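Local atomic coordinates of VirX1 (Cyanophage Syn10, PDB entry 6QGM), a protein that iodinates diverse substrates, probably as a flavin-dependent halogenase of the tryptophan halogenase family encoded by a marine cyanophage. Residues Ser15-Thr19 with Thr362-Ile366; Ser347-Ile351 with Cys392-Ile396. All blocks are in the same frame, centred on the assembly; numbering follows the deposited sequence.

Contact 1. Residues Ser15-Thr19 with Thr362-Ile366; sequences SGWMT and THENI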
loop_
_atom_site.group_PDB
_atom_site.type_symbol
_atom_site.label_atom_id
_atom_site.label_comp_id
_atom_site.label_asym_id
_atom_site.label_seq_id
_atom_site.Cartn_x
_atom_site.Cartn_y
_atom_site.Cartn_z
ATOM N N SER B 15 11.898 32.608 -10.099
ATOM C CA SER B 15 10.590 31.941 -10.318
ATOM C C SER B 15 9.876 32.538 -11.531
ATOM O O SER B 15 9.397 31.765 -12.379
ATOM C CB SER B 15 9.737 31.991 -9.081
ATOM O OG SER B 15 10.089 30.947 -8.174
ATOM N N GLY B 16 9.804 33.863 -11.619
ATOM C CA GLY B 16 9.094 34.554 -12.700
ATOM C C GLY B 16 9.703 34.218 -14.040
ATOM O O GLY B 16 8.965 33.794 -14.950
ATOM N N TRP B 17 11.020 34.392 -14.163
ATOM C CA TRP B 17 11.746 34.251 -15.447
ATOM C C TRP B 17 11.972 32.778 -15.781
ATOM O O TRP B 17 11.990 32.448 -16.976
ATOM C CB TRP B 17 13.040 35.047 -15.383
ATOM C CG TRP B 17 12.767 36.513 -15.404
ATOM C CD1 TRP B 17 13.029 37.423 -14.431
ATOM C CD2 TRP B 17 12.111 37.225 -16.461
ATOM N NE1 TRP B 17 12.615 38.663 -14.828
ATOM C CE2 TRP B 17 12.037 38.571 -16.063
ATOM C CE3 TRP B 17 11.590 36.854 -17.708
ATOM C CZ2 TRP B 17 11.449 39.545 -16.861
ATOM C CZ3 TRP B 17 11.015 37.822 -18.501
ATOM C CH2 TRP B 17 10.944 39.146 -18.079
ATOM N N MET B 18 12.124 31.922 -14.775
ATOM C CA MET B 18 12.191 30.455 -14.962
ATOM C C MET B 18 10.885 29.991 -15.615
ATOM O O MET B 18 10.959 29.217 -16.586
ATOM C CB MET B 18 12.448 29.733 -13.633
ATOM C CG MET B 18 13.881 29.801 -13.211
ATOM S SD MET B 18 14.180 29.077 -11.579
ATOM C CE MET B 18 13.876 27.343 -11.907
ATOM N N THR B 19 9.750 30.502 -15.142
ATOM C CA THR B 19 8.391 30.200 -15.674
ATOM C C THR B 19 8.266 30.788 -17.092
ATOM O O THR B 19 7.887 30.039 -18.018
ATOM C CB THR B 19 7.302 30.707 -14.717
ATOM O OG1 THR B 19 7.575 30.194 -13.415
ATOM C CG2 THR B 19 5.914 30.293 -15.136
ATOM N N THR B 362 9.497 25.400 -7.286
ATOM C CA THR B 362 9.494 26.189 -8.550
ATOM C C THR B 362 9.557 25.270 -9.784
ATOM O O THR B 362 8.552 25.275 -10.524
ATOM C CB THR B 362 10.600 27.250 -8.564
ATOM O OG1 THR B 362 10.496 27.984 -7.343
ATOM C CG2 THR B 362 10.520 28.187 -9.752
ATOM N N HIS B 363 10.663 24.546 -10.033
ATOM C CA HIS B 363 10.869 23.819 -11.326
ATOM C C HIS B 363 9.899 22.636 -11.425
ATOM O O HIS B 363 9.490 22.337 -12.556
ATOM C CB HIS B 363 12.327 23.399 -11.620
ATOM C CG HIS B 363 13.065 22.766 -10.490
ATOM N ND1 HIS B 363 14.333 23.172 -10.126
ATOM C CD2 HIS B 363 12.718 21.798 -9.615
ATOM C CE1 HIS B 363 14.742 22.474 -9.086
ATOM N NE2 HIS B 363 13.767 21.625 -8.755
ATOM N N GLU B 364 9.516 22.014 -10.304
ATOM C CA GLU B 364 8.510 20.929 -10.270
ATOM C C GLU B 364 7.184 21.473 -10.802
ATOM O O GLU B 364 6.634 20.882 -11.749
ATOM C CB GLU B 364 8.384 20.355 -8.855
ATOM C CG GLU B 364 7.184 19.447 -8.644
ATOM C CD GLU B 364 7.264 18.063 -9.262
ATOM O OE1 GLU B 364 8.341 17.680 -9.829
ATOM O OE2 GLU B 364 6.252 17.360 -9.168
ATOM N N ASN B 365 6.687 22.566 -10.233
ATOM C CA ASN B 365 5.398 23.180 -10.656
ATOM C C ASN B 365 5.503 23.655 -12.112
ATOM O O ASN B 365 4.507 23.513 -12.835
ATOM C CB ASN B 365 4.938 24.275 -9.696
ATOM C CG ASN B 365 4.324 23.686 -8.439
ATOM O OD1 ASN B 365 4.435 22.482 -8.208
ATOM N ND2 ASN B 365 3.678 24.513 -7.630
ATOM N N ILE B 366 6.658 24.171 -12.539
ATOM C CA ILE B 366 6.859 24.652 -13.935
ATOM C C ILE B 366 6.734 23.452 -14.876
ATOM O O ILE B 366 5.954 23.546 -15.839
ATOM C CB ILE B 366 8.196 25.400 -14.108
ATOM C CG1 ILE B 366 8.195 26.738 -13.358
ATOM C CG2 ILE B 366 8.505 25.589 -15.588
ATOM C CD1 ILE B 366 9.530 27.428 -13.290
#
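S15 meets T362 through their hydroxyls: T362 OG1 donates to S15 OG across 3.1 Å, the one hydrogen bond across a largely buried contact. The short helical segments run in broadly the same direction, crossing at -32° with their axes 10.2 Å apart at closest. S15 also serves its own helix, since its carbonyl oxygen takes two bonds from T19, one from the backbone N and one from OG1. The OG1 bond ties the hydroxyl of T19 back to the preceding turn, and the two donors come to S15 O from opposite faces of its carbonyl plane. G11 and G13 follow strand 6-10 and G16 lies in the first turn of helix 14-26, a spacing consistent with a Rossmann-type dinucleotide-binding turn. M18 follows, pointing at the partner helix. Its CB lies 3.7 Å from I366 CD1, while its terminal CE comes 4.1 Å from T362 CG2 and 4.2 Å from H363 CB; the side chains of M18 and T362 run at about a right angle. F56 of helix 52-59 and F172 and L176 of helix 169-181 also pack against M18. T19 turns OG1 toward the end of I366, whose CD1 is 3.4 Å from that oxygen. With I366 CG1 anti to its carbonyl carbon (chi1 -68°), the isoleucine's longer branch reaches across to M18 and T19 together, and I344 packs against I366, T19 and T362. The chemistry therefore implies two modes of attachment: a directional hydroxyl bond between S15 and T362, and nondirectional van der Waals contact of the I366 chain with M18 and with T19, whose OG1 is already bonded to S15 O.

Contact 2. Residues Ser347-Ile351 with Cys392-Ile396; sequences SYGFI and CDHQI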
loop_
_atom_site.group_PDB
_atom_site.type_symbol
_atom_site.label_atom_id
_atom_site.label_comp_id
_atom_site.label_asym_id
_atom_site.label_seq_id
_atom_site.Cartn_x
_atom_site.Cartn_y
_atom_site.Cartn_z
ATOM N N SER B 347 5.325 31.617 -3.284
ATOM C CA SER B 347 3.878 31.953 -3.273
ATOM C C SER B 347 3.051 30.702 -2.943
ATOM O O SER B 347 1.966 30.855 -2.349
ATOM C CB SER B 347 3.450 32.548 -4.585
ATOM O OG SER B 347 3.722 31.651 -5.640
ATOM N N TYR B 348 3.536 29.513 -3.321
ATOM C CA TYR B 348 2.852 28.220 -3.035
ATOM C C TYR B 348 3.401 27.603 -1.747
ATOM O O TYR B 348 2.599 27.334 -0.816
ATOM C CB TYR B 348 2.966 27.212 -4.179
ATOM C CG TYR B 348 2.617 25.811 -3.737
ATOM C CD1 TYR B 348 1.333 25.489 -3.343
ATOM C CD2 TYR B 348 3.571 24.818 -3.664
ATOM C CE1 TYR B 348 0.990 24.224 -2.906
ATOM C CE2 TYR B 348 3.263 23.542 -3.221
ATOM C CZ TYR B 348 1.968 23.237 -2.841
ATOM O OH TYR B 348 1.667 21.967 -2.422
ATOM N N GLY B 349 4.710 27.347 -1.691
ATOM C CA GLY B 349 5.324 26.562 -0.594
ATOM C C GLY B 349 6.810 26.828 -0.448
ATOM O O GLY B 349 7.434 27.420 -1.369
ATOM N N PHE B 350 7.363 26.417 0.689
ATOM C CA PHE B 350 8.788 26.598 1.039
ATOM C C PHE B 350 9.140 25.597 2.144
ATOM O O PHE B 350 8.388 25.493 3.127
ATOM C CB PHE B 350 9.027 28.063 1.426
ATOM C CG PHE B 350 10.386 28.354 2.009
ATOM C CD1 PHE B 350 10.645 28.145 3.352
ATOM C CD2 PHE B 350 11.417 28.827 1.209
ATOM C CE1 PHE B 350 11.899 28.419 3.884
ATOM C CE2 PHE B 350 12.670 29.088 1.744
ATOM C CZ PHE B 350 12.902 28.894 3.077
ATOM N N ILE B 351 10.240 24.873 1.972
ATOM C CA ILE B 351 10.956 24.131 3.049
ATOM C C ILE B 351 12.285 24.846 3.268
ATOM O O ILE B 351 12.903 25.225 2.281
ATOM C CB ILE B 351 11.156 22.649 2.678
ATOM C CG1 ILE B 351 9.864 22.013 2.171
ATOM C CG2 ILE B 351 11.753 21.866 3.836
ATOM C CD1 ILE B 351 10.081 20.802 1.303
ATOM N N CYS B 392 1.994 17.919 -6.397
ATOM C CA CYS B 392 2.978 18.903 -5.901
ATOM C C CYS B 392 2.839 19.030 -4.380
ATOM O O CYS B 392 3.850 19.316 -3.710
ATOM C CB CYS B 392 2.862 20.209 -6.676
ATOM S SG CYS B 392 1.843 21.454 -5.866
ATOM N N ASP B 393 1.639 18.774 -3.852
ATOM C CA ASP B 393 1.372 18.606 -2.398
ATOM C C ASP B 393 2.124 17.383 -1.864
ATOM O O ASP B 393 2.841 17.523 -0.872
ATOM C CB ASP B 393 -0.118 18.452 -2.135
ATOM C CG ASP B 393 -0.467 18.462 -0.663
ATOM O OD1 ASP B 393 -0.423 19.576 -0.080
ATOM O OD2 ASP B 393 -0.747 17.364 -0.119
ATOM N N HIS B 394 1.966 16.213 -2.492
ATOM C CA HIS B 394 2.658 14.952 -2.099
ATOM C C HIS B 394 4.158 15.218 -1.963
ATOM O O HIS B 394 4.763 14.764 -0.969
ATOM C CB HIS B 394 2.401 13.814 -3.101
ATOM C CG HIS B 394 2.668 12.464 -2.515
ATOM N ND1 HIS B 394 3.941 11.980 -2.312
ATOM C CD2 HIS B 394 1.832 11.521 -2.041
ATOM C CE1 HIS B 394 3.883 10.801 -1.740
ATOM N NE2 HIS B 394 2.599 10.497 -1.553
ATOM N N GLN B 395 4.725 15.942 -2.930
ATOM C CA GLN B 395 6.186 16.157 -3.050
ATOM C C GLN B 395 6.685 16.987 -1.865
ATOM O O GLN B 395 7.667 16.579 -1.221
ATOM C CB GLN B 395 6.519 16.830 -4.373
ATOM C CG GLN B 395 7.962 17.289 -4.434
ATOM C CD GLN B 395 8.559 17.138 -5.814
ATOM O OE1 GLN B 395 8.891 18.114 -6.493
ATOM N NE2 GLN B 395 8.707 15.885 -6.223
ATOM N N ILE B 396 6.033 18.114 -1.586
ATOM C CA ILE B 396 6.490 19.050 -0.518
ATOM C C ILE B 396 6.269 18.400 0.855
ATOM O O ILE B 396 7.062 18.672 1.760
ATOM C CB ILE B 396 5.841 20.434 -0.670
ATOM C CG1 ILE B 396 6.676 21.502 0.027
ATOM C CG2 ILE B 396 4.396 20.427 -0.209
ATOM C CD1 ILE B 396 6.279 22.907 -0.319
#
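G349 and I396 mark the nearest backbone approach, with CA atoms 7.6 Å apart, where an extended, weakly bonded strand about G349-F350 passes one turn of helix 382-408. I396 fills the interval from the helix side. Its CG1 stands anti to the backbone N (chi1 -158°), and this carries CD1 onto the strand backbone, 3.8 Å from G349 CA and equally far from F350 N. One bond back along the same branch, I396 CG1 meets I351 CD1 at 3.7 Å, and the two side chains lie alongside each other, running in opposing directions. F399 and V403, farther along the helix, extend the apolar cover over I351. The strand is an outer member of a small antiparallel sheet with strands 331-333 and 241-243, and backbone bonds between Y348 and R333 and between F350 and G331 attach it there; the helix packs over one face of the sheet at this outer strand. Y348 reaches across the contact just ahead of the strand. The sulfur of C392 sits obliquely by its ring, a Cys sulfur-aromatic contact with SG 4.0 Å from the ring centroid and 34° off the normal, nearest the phenol end, where SG is 3.5 Å from Y348 CZ. The phenol oxygen OH lies at the helix backbone, 3.4 Å from D393 CA, and also touches I396 CG2. No hydrogen bond crosses between the segments; the carboxylate of D393 instead forms a salt bridge through OD1 with K332 of the sheet, and its side chain also packs on M432 of a second subunit.

The two contacts lie about 13 Å apart, centre to centre, and interleave along the chain: 15-19, 347-351, 362-366 and 392-396. Strand 349-350, helix 360-373 and helix 382-408 follow one another, and helix 360-373, one partner of contact 1, lies between helix 14-26 and contact 2. One part of it packs on helix 14-26, while N365 and E364 turn to contact 2, with N365 touching C392 and Y348 and E364 touching Q395. Together the contacts join helix 14-26, probably part of a Rossmann-type nucleotide-binding fold, through helix 360-373 to the small three-stranded sheet and the long helix 382-408.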